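PDB 3G5Q: methylenetetrahydrofolate--tRNA-(uracil-5-)-methyltransferase TrmFO from Thermus thermophilus, which probably catalyses the folate-dependent methylation of uridine 54 in tRNA to 5-methyluridine, with FAD as cofactor and NADH or NADPH as reductant. Local coordinates for residues S161-Y166 and E300-G305; L319-E324 and L382-P387; A347-L352 and G377-L382. All coordinates share one frame; numbering follows the deposited sequence.

Interaction 1. Residues S161-Y166 and E300-G305; sequences SPIVLY and EIVRYG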
loop_
_atom_site.group_PDB
_atom_site.type_symbol
_atom_site.label_atom_id
_atom_site.label_comp_id
_atom_site.label_asym_id
_atom_site.label_seq_id
_atom_site.Cartn_x
_atom_site.Cartn_y
_atom_site.Cartn_z
ATOM N N SER A 161 6.580 10.093 -3.111
ATOM C CA SER A 161 6.042 11.327 -3.670
ATOM C C SER A 161 4.546 11.145 -3.897
ATOM O O SER A 161 4.069 10.013 -4.001
ATOM C CB SER A 161 6.735 11.658 -4.995
ATOM O OG SER A 161 6.462 10.653 -5.960
ATOM N N PRO A 162 3.799 12.261 -3.966
ATOM C CA PRO A 162 2.358 12.171 -4.218
ATOM C C PRO A 162 2.072 11.518 -5.558
ATOM O O PRO A 162 2.795 11.724 -6.536
ATOM C CB PRO A 162 1.913 13.631 -4.257
ATOM C CG PRO A 162 2.971 14.377 -3.529
ATOM C CD PRO A 162 4.243 13.654 -3.787
ATOM N N ILE A 163 1.010 10.733 -5.588
ATOM C CA ILE A 163 0.555 10.098 -6.810
ATOM C C ILE A 163 -0.834 10.646 -7.168
ATOM O O ILE A 163 -1.715 10.714 -6.318
ATOM C CB ILE A 163 0.530 8.569 -6.643
ATOM C CG1 ILE A 163 1.969 8.038 -6.531
ATOM C CG2 ILE A 163 -0.220 7.896 -7.797
ATOM C CD1 ILE A 163 2.061 6.588 -6.185
ATOM N N VAL A 164 -1.007 11.049 -8.424
ATOM C CA VAL A 164 -2.274 11.579 -8.903
ATOM C C VAL A 164 -2.939 10.671 -9.938
ATOM O O VAL A 164 -2.287 9.874 -10.605
ATOM C CB VAL A 164 -2.098 12.980 -9.521
ATOM C CG1 VAL A 164 -1.597 13.954 -8.479
ATOM C CG2 VAL A 164 -1.140 12.925 -10.712
ATOM N N LEU A 165 -4.251 10.819 -10.067
ATOM C CA LEU A 165 -5.029 10.107 -11.069
ATOM C C LEU A 165 -4.771 10.719 -12.458
ATOM O O LEU A 165 -4.943 11.917 -12.663
ATOM C CB LEU A 165 -6.507 10.208 -10.701
ATOM C CG LEU A 165 -7.374 8.960 -10.763
ATOM C CD1 LEU A 165 -6.648 7.777 -10.161
ATOM C CD2 LEU A 165 -8.696 9.207 -10.029
ATOM N N TYR A 166 -4.341 9.892 -13.403
ATOM C CA TYR A 166 -4.029 10.357 -14.751
ATOM C C TYR A 166 -5.212 11.078 -15.403
ATOM O O TYR A 166 -5.034 12.093 -16.086
ATOM C CB TYR A 166 -3.568 9.178 -15.608
ATOM C CG TYR A 166 -3.254 9.504 -17.051
ATOM C CD1 TYR A 166 -1.996 9.973 -17.429
ATOM C CD2 TYR A 166 -4.208 9.316 -18.042
ATOM C CE1 TYR A 166 -1.707 10.255 -18.765
ATOM C CE2 TYR A 166 -3.929 9.593 -19.372
ATOM C CZ TYR A 166 -2.685 10.063 -19.726
ATOM O OH TYR A 166 -2.428 10.328 -21.050
ATOM N N GLU A 300 -6.369 14.835 -8.903
ATOM C CA GLU A 300 -6.797 14.122 -7.720
ATOM C C GLU A 300 -5.646 13.282 -7.193
ATOM O O GLU A 300 -5.229 12.310 -7.833
ATOM C CB GLU A 300 -8.001 13.226 -8.020
ATOM C CG GLU A 300 -8.619 12.621 -6.754
ATOM C CD GLU A 300 -9.776 11.680 -7.048
ATOM O OE1 GLU A 300 -10.448 11.863 -8.083
ATOM O OE2 GLU A 300 -10.022 10.757 -6.239
ATOM N N ILE A 301 -5.142 13.669 -6.024
ATOM C CA ILE A 301 -4.129 12.900 -5.321
ATOM C C ILE A 301 -4.761 11.660 -4.709
ATOM O O ILE A 301 -5.682 11.775 -3.895
ATOM C CB ILE A 301 -3.515 13.735 -4.178
ATOM C CG1 ILE A 301 -3.024 15.082 -4.709
ATOM C CG2 ILE A 301 -2.388 12.984 -3.514
ATOM C CD1 ILE A 301 -2.348 15.921 -3.654
ATOM N N VAL A 302 -4.271 10.480 -5.089
ATOM C CA VAL A 302 -4.810 9.237 -4.548
ATOM C C VAL A 302 -3.866 8.563 -3.548
ATOM O O VAL A 302 -4.272 7.670 -2.807
ATOM C CB VAL A 302 -5.182 8.235 -5.656
ATOM C CG1 VAL A 302 -6.401 8.739 -6.439
ATOM C CG2 VAL A 302 -3.994 7.975 -6.570
ATOM N N ARG A 303 -2.611 8.989 -3.529
ATOM C CA ARG A 303 -1.662 8.488 -2.535
ATOM C C ARG A 303 -0.719 9.617 -2.169
ATOM O O ARG A 303 0.105 10.029 -2.984
ATOM C CB ARG A 303 -0.878 7.284 -3.070
ATOM C CG ARG A 303 -0.166 6.460 -1.980
ATOM C CD ARG A 303 1.193 7.051 -1.549
ATOM N NE ARG A 303 1.927 6.065 -0.761
ATOM C CZ ARG A 303 2.153 6.115 0.554
ATOM N NH1 ARG A 303 1.747 7.151 1.295
ATOM N NH2 ARG A 303 2.812 5.106 1.127
ATOM N N TYR A 304 -0.866 10.137 -0.955
ATOM C CA TYR A 304 -0.054 11.263 -0.496
ATOM C C TYR A 304 1.395 10.889 -0.199
ATOM O O TYR A 304 1.707 9.743 0.114
ATOM C CB TYR A 304 -0.709 11.943 0.715
ATOM C CG TYR A 304 -1.893 12.804 0.326
ATOM C CD1 TYR A 304 -1.730 14.156 0.048
ATOM C CD2 TYR A 304 -3.163 12.258 0.205
ATOM C CE1 TYR A 304 -2.800 14.942 -0.317
ATOM C CE2 TYR A 304 -4.243 13.034 -0.174
ATOM C CZ TYR A 304 -4.055 14.374 -0.429
ATOM O OH TYR A 304 -5.122 15.158 -0.798
ATOM N N GLY A 305 2.283 11.866 -0.317
ATOM C CA GLY A 305 3.688 11.635 -0.062
ATOM C C GLY A 305 3.970 11.432 1.415
ATOM O O GLY A 305 3.285 11.996 2.272
#

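Interaction 2. Residues L319-E324 and L382-P387; sequences LGETLE and LATANP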
loop_
_atom_site.group_PDB
_atom_site.type_symbol
_atom_site.label_atom_id
_atom_site.label_comp_id
_atom_site.label_asym_id
_atom_site.label_seq_id
_atom_site.Cartn_x
_atom_site.Cartn_y
_atom_site.Cartn_z
ATOM N N LEU A 319 7.156 -10.352 -5.880
ATOM C CA LEU A 319 5.919 -11.038 -5.559
ATOM C C LEU A 319 4.990 -11.155 -6.758
ATOM O O LEU A 319 5.055 -10.359 -7.703
ATOM C CB LEU A 319 5.182 -10.298 -4.427
ATOM C CG LEU A 319 5.915 -10.113 -3.097
ATOM C CD1 LEU A 319 5.107 -9.220 -2.143
ATOM C CD2 LEU A 319 6.199 -11.463 -2.466
ATOM N N GLY A 320 4.099 -12.137 -6.693
ATOM C CA GLY A 320 3.012 -12.236 -7.650
ATOM C C GLY A 320 1.752 -11.640 -7.049
ATOM O O GLY A 320 1.741 -11.287 -5.865
ATOM N N GLU A 321 0.696 -11.524 -7.859
ATOM C CA GLU A 321 -0.607 -11.027 -7.399
ATOM C C GLU A 321 -1.188 -11.918 -6.302
ATOM O O GLU A 321 -2.069 -11.515 -5.547
ATOM C CB GLU A 321 -1.604 -10.984 -8.570
ATOM C CG GLU A 321 -1.288 -9.941 -9.649
ATOM C CD GLU A 321 -0.298 -10.444 -10.708
ATOM O OE1 GLU A 321 -0.111 -9.744 -11.728
ATOM O OE2 GLU A 321 0.285 -11.535 -10.532
ATOM N N THR A 322 -0.708 -13.148 -6.247
ATOM C CA THR A 322 -1.127 -14.115 -5.244
ATOM C C THR A 322 -0.421 -13.851 -3.908
ATOM O O THR A 322 -0.763 -14.442 -2.876
ATOM C CB THR A 322 -0.714 -15.499 -5.719
ATOM O OG1 THR A 322 0.692 -15.475 -5.984
ATOM C CG2 THR A 322 -1.450 -15.857 -7.022
ATOM N N LEU A 323 0.563 -12.956 -3.946
ATOM C CA LEU A 323 1.437 -12.657 -2.801
ATOM C C LEU A 323 2.470 -13.749 -2.518
ATOM O O LEU A 323 3.218 -13.670 -1.549
ATOM C CB LEU A 323 0.638 -12.321 -1.538
ATOM C CG LEU A 323 -0.233 -11.075 -1.694
ATOM C CD1 LEU A 323 -1.062 -10.842 -0.447
ATOM C CD2 LEU A 323 0.625 -9.846 -2.038
ATOM N N GLU A 324 2.497 -14.769 -3.365
ATOM C CA GLU A 324 3.563 -15.757 -3.336
ATOM C C GLU A 324 4.802 -15.170 -4.001
ATOM O O GLU A 324 4.699 -14.493 -5.035
ATOM C CB GLU A 324 3.137 -17.005 -4.113
ATOM C CG GLU A 324 4.075 -18.204 -3.921
ATOM C CD GLU A 324 3.554 -19.447 -4.620
ATOM O OE1 GLU A 324 2.681 -19.310 -5.508
ATOM O OE2 GLU A 324 4.017 -20.552 -4.284
ATOM N N LEU A 382 0.878 -4.212 -6.373
ATOM C CA LEU A 382 2.073 -4.775 -5.739
ATOM C C LEU A 382 2.877 -5.605 -6.739
ATOM O O LEU A 382 4.097 -5.498 -6.797
ATOM C CB LEU A 382 1.713 -5.650 -4.529
ATOM C CG LEU A 382 1.014 -4.987 -3.330
ATOM C CD1 LEU A 382 0.732 -6.028 -2.257
ATOM C CD2 LEU A 382 1.851 -3.844 -2.754
ATOM N N ALA A 383 2.191 -6.426 -7.530
ATOM C CA ALA A 383 2.888 -7.350 -8.418
ATOM C C ALA A 383 3.440 -6.713 -9.685
ATOM O O ALA A 383 4.419 -7.199 -10.238
ATOM C CB ALA A 383 2.012 -8.546 -8.759
ATOM N N THR A 384 2.855 -5.603 -10.126
ATOM C CA THR A 384 3.168 -5.085 -11.463
ATOM C C THR A 384 3.479 -3.588 -11.529
ATOM O O THR A 384 3.618 -3.029 -12.622
ATOM C CB THR A 384 2.008 -5.379 -12.445
ATOM O OG1 THR A 384 0.815 -4.718 -11.991
ATOM C CG2 THR A 384 1.738 -6.888 -12.532
ATOM N N ALA A 385 3.577 -2.929 -10.380
ATOM C CA ALA A 385 3.862 -1.494 -10.389
ATOM C C ALA A 385 5.287 -1.270 -10.883
ATOM O O ALA A 385 6.073 -2.214 -10.975
ATOM C CB ALA A 385 3.666 -0.893 -8.989
ATOM N N ASN A 386 5.613 -0.026 -11.214
ATOM C CA ASN A 386 6.973 0.354 -11.582
ATOM C C ASN A 386 7.976 -0.054 -10.482
ATOM O O ASN A 386 7.903 0.432 -9.357
ATOM C CB ASN A 386 7.024 1.870 -11.837
ATOM C CG ASN A 386 8.323 2.326 -12.491
ATOM O OD1 ASN A 386 9.374 1.723 -12.298
ATOM N ND2 ASN A 386 8.250 3.404 -13.265
ATOM N N PRO A 387 8.929 -0.940 -10.811
ATOM C CA PRO A 387 9.846 -1.472 -9.795
ATOM C C PRO A 387 10.946 -0.499 -9.379
ATOM O O PRO A 387 11.485 -0.643 -8.286
ATOM C CB PRO A 387 10.512 -2.671 -10.498
ATOM C CG PRO A 387 10.106 -2.593 -11.949
ATOM C CD PRO A 387 9.299 -1.356 -12.175
#

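Interaction 3. Residues A347-L352 and G377-L382; sequences AATGFL and GLVRYL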
loop_
_atom_site.group_PDB
_atom_site.type_symbol
_atom_site.label_atom_id
_atom_site.label_comp_id
_atom_site.label_asym_id
_atom_site.label_seq_id
_atom_site.Cartn_x
_atom_site.Cartn_y
_atom_site.Cartn_z
ATOM N N ALA A 347 -4.185 -6.389 6.904
ATOM C CA ALA A 347 -5.070 -7.515 7.197
ATOM C C ALA A 347 -5.561 -8.194 5.924
ATOM O O ALA A 347 -5.650 -9.421 5.854
ATOM C CB ALA A 347 -6.258 -7.057 8.032
ATOM N N ALA A 348 -5.877 -7.396 4.914
ATOM C CA ALA A 348 -6.467 -7.939 3.691
ATOM C C ALA A 348 -5.457 -8.731 2.859
ATOM O O ALA A 348 -5.813 -9.738 2.231
ATOM C CB ALA A 348 -7.084 -6.839 2.871
ATOM N N THR A 349 -4.205 -8.281 2.851
ATOM C CA THR A 349 -3.146 -9.028 2.183
ATOM C C THR A 349 -2.783 -10.252 3.027
ATOM O O THR A 349 -2.431 -11.305 2.485
ATOM C CB THR A 349 -1.880 -8.161 1.881
ATOM O OG1 THR A 349 -1.380 -7.554 3.088
ATOM C CG2 THR A 349 -2.212 -7.069 0.870
ATOM N N GLY A 350 -2.876 -10.111 4.346
ATOM C CA GLY A 350 -2.745 -11.247 5.250
ATOM C C GLY A 350 -3.758 -12.330 4.874
ATOM O O GLY A 350 -3.412 -13.504 4.719
ATOM N N PHE A 351 -5.010 -11.932 4.691
ATOM C CA PHE A 351 -6.050 -12.874 4.259
ATOM C C PHE A 351 -5.689 -13.625 2.978
ATOM O O PHE A 351 -5.779 -14.853 2.919
ATOM C CB PHE A 351 -7.383 -12.142 4.089
ATOM C CG PHE A 351 -8.372 -12.856 3.194
ATOM C CD1 PHE A 351 -9.132 -13.904 3.677
ATOM C CD2 PHE A 351 -8.572 -12.444 1.885
ATOM C CE1 PHE A 351 -10.053 -14.553 2.860
ATOM C CE2 PHE A 351 -9.497 -13.081 1.063
ATOM C CZ PHE A 351 -10.236 -14.142 1.552
ATOM N N LEU A 352 -5.299 -12.884 1.943
ATOM C CA LEU A 352 -4.961 -13.490 0.663
ATOM C C LEU A 352 -3.756 -14.421 0.783
ATOM O O LEU A 352 -3.791 -15.547 0.294
ATOM C CB LEU A 352 -4.703 -12.427 -0.409
ATOM C CG LEU A 352 -4.438 -13.006 -1.813
ATOM C CD1 LEU A 352 -5.589 -13.904 -2.270
ATOM C CD2 LEU A 352 -4.209 -11.894 -2.833
ATOM N N GLY A 377 -7.301 -4.898 -6.953
ATOM C CA GLY A 377 -6.549 -3.783 -7.498
ATOM C C GLY A 377 -5.254 -3.566 -6.733
ATOM O O GLY A 377 -4.221 -3.241 -7.313
ATOM N N LEU A 378 -5.310 -3.754 -5.420
ATOM C CA LEU A 378 -4.146 -3.567 -4.575
ATOM C C LEU A 378 -3.024 -4.593 -4.866
ATOM O O LEU A 378 -1.866 -4.216 -4.995
ATOM C CB LEU A 378 -4.559 -3.621 -3.102
ATOM C CG LEU A 378 -3.467 -3.371 -2.055
ATOM C CD1 LEU A 378 -2.898 -1.977 -2.210
ATOM C CD2 LEU A 378 -4.027 -3.565 -0.645
ATOM N N VAL A 379 -3.357 -5.879 -4.966
ATOM C CA VAL A 379 -2.312 -6.889 -5.179
ATOM C C VAL A 379 -1.774 -6.868 -6.618
ATOM O O VAL A 379 -0.617 -7.204 -6.864
ATOM C CB VAL A 379 -2.734 -8.312 -4.743
ATOM C CG1 VAL A 379 -3.001 -8.347 -3.229
ATOM C CG2 VAL A 379 -3.957 -8.801 -5.536
ATOM N N ARG A 380 -2.608 -6.445 -7.558
ATOM C CA ARG A 380 -2.154 -6.270 -8.934
ATOM C C ARG A 380 -1.087 -5.202 -8.959
ATOM O O ARG A 380 -0.069 -5.340 -9.625
ATOM C CB ARG A 380 -3.320 -5.869 -9.850
ATOM C CG ARG A 380 -4.075 -7.066 -10.383
ATOM C CD ARG A 380 -5.380 -6.675 -11.049
ATOM N NE ARG A 380 -6.027 -7.869 -11.573
ATOM C CZ ARG A 380 -6.643 -8.768 -10.816
ATOM N NH1 ARG A 380 -6.728 -8.586 -9.506
ATOM N NH2 ARG A 380 -7.187 -9.842 -11.369
ATOM N N TYR A 381 -1.318 -4.136 -8.205
ATOM C CA TYR A 381 -0.358 -3.052 -8.140
ATOM C C TYR A 381 0.959 -3.514 -7.503
ATOM O O TYR A 381 2.028 -3.232 -8.028
ATOM C CB TYR A 381 -0.949 -1.868 -7.386
ATOM C CG TYR A 381 -0.052 -0.671 -7.350
ATOM C CD1 TYR A 381 -0.174 0.343 -8.296
ATOM C CD2 TYR A 381 0.920 -0.541 -6.368
ATOM C CE1 TYR A 381 0.660 1.456 -8.255
ATOM C CE2 TYR A 381 1.754 0.566 -6.321
ATOM C CZ TYR A 381 1.619 1.557 -7.266
ATOM O OH TYR A 381 2.444 2.665 -7.214
ATOM N N LEU A 382 0.878 -4.212 -6.373
ATOM C CA LEU A 382 2.073 -4.775 -5.739
ATOM C C LEU A 382 2.877 -5.605 -6.739
ATOM O O LEU A 382 4.097 -5.498 -6.797
ATOM C CB LEU A 382 1.713 -5.650 -4.529
ATOM C CG LEU A 382 1.014 -4.987 -3.330
ATOM C CD1 LEU A 382 0.732 -6.028 -2.257
ATOM C CD2 LEU A 382 1.851 -3.844 -2.754
#

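Interaction 1. Residues S161-Y166 and E300-G305
I163 and V302 slant across each other at a classic beta bulge, with I163 CG2 4.0 Å from V302 CG2. Both V302 and R303 face I163 on the antiparallel partner strand: I163 O accepts from V302 N at 2.8 Å and, weakly, from R303 N at 3.4 Å, while I163 N bonds to R303 O and L165 N to E300 O.

L165 forks over two partners. Its CD1 meets V302 CG1 at 3.9 Å, the two side chains nearly perpendicular, whereas its CD2 lies 3.7 Å from E300 OE1, those side chains running alongside in the same direction. The E300 carboxylate is held by salt bridges to R413 and K409. The extra residue of the bulge shifts the register by one, which puts I163 and R303 on one face of the sheet and V164 and I301 on the other. There I301 CG1 comes 4.2 Å from V164 CG1, and I301 CG2 sits over the centre of the Y304 ring, 3.6 Å above its plane. R303 starts out beside I163 but bends at chi2 (-82°), which carries its guanidinium away to Y304 O and P392 O.

The pairing joins strand 154-165 to strand 301-313, an edge strand of the antiparallel sheet within this chain. Strand 271-274 flanks I163 on the other side, and helix 283-290 packs against P162 and I301.

Interaction 2. Residues L319-E324 and L382-P387
A type I beta turn from G320 to L323 sets E321 and its neighbours against A383 of helix 374-384. The turn is closed by a backbone bond from L323 N to G320 O, and T322 OG1 adds an ST turn by accepting from E324 N. The loop leads on to strand 331-333 at the border of the parallel, Rossmann-type sheet, where L323 pairs through its backbone with A333.

The methyl of A383 presses on the turn itself, its CB 3.4 Å from E321 N and 3.5 Å from G320 C. E321 then doubles back: the bend at chi2 (85°) lays the carboxylate beside the same methyl, with E321 CD 3.6 Å from A383 CB. The T384 hydroxyl bonds to R380 O, and its methyl faces E321, T384 CG2 lying 3.5 Å from E321 OE1; the two side chains cross at about a right angle. Replacing E321 by an alanine would remove the folded chain and its carboxylate, and would probably leave the A383 and T384 methyls with less cover on that side. On the buried side, L323 packs among T349, L352 and V379, and its CD2 touches L382 CD1 at 3.8 Å.

Interaction 3. Residues A347-L352 and G377-L382
L352 and V379 reach toward each other tip to tip, L352 CD2 lying 3.8 Å from V379 CG1 and 4.1 Å from V379 CG2. With its CG anti to the backbone N (chi1 -176°), L352 sends this methyl toward helix 374-384. One turn earlier, T349 contributes its methyl alone: T349 CG2 is 4.2 Å from L378 CD2 and stands at 4.4 Å from both V379 CG1 and L382 CD1.

The T349 hydroxyl accepts from G335 N and has the carbonyls of S346 and E345 within hydrogen-bonding reach for its single proton, which fixes the rotation and turns the methyl to the neighbouring helix. Further out, A348 and F351 lean on M71 of helix 63-73, and F351 also rests on helix 11-22, whose start falls within the predicted FAD-binding glycine-rich segment; the T349 side chain is about 7 Å from the bound FAD.

The two segments cross at -81° with their axes 11.3 Å apart, so the helices meet over a small patch. No hydrogen bond spans it. Methyl groups alone carry the contact, which implies that van der Waals packing and exclusion of water hold the helices here, while the T349 hydroxyl, the one polar side-chain atom among the touching residues, finds its partners at G335 and in its own helix.

How the interactions relate
Interactions 2 and 3 are neighbours, their centres about 9 Å apart. Both use helix 374-384; along the chain, interaction 3 lies within the span enclosed by interaction 2, its second segment ending on the shared L382. They also touch directly, as where L323 CD1 approaches T349 O at 3.3 Å, and together they pack helix 374-384 against helix 343-361 and the loop before strand 331-333, beside the FAD-binding part of the fold. Interaction 1 comes earlier and closes before the other two open. Its centre lies about 20 Å from interaction 2 and 19 Å from interaction 3, in the separate antiparallel sheet. I163 CD1 nevertheless reaches Y381 OH at 4.1 Å, so helix 374-384 also packs, through Y381, against that sheet.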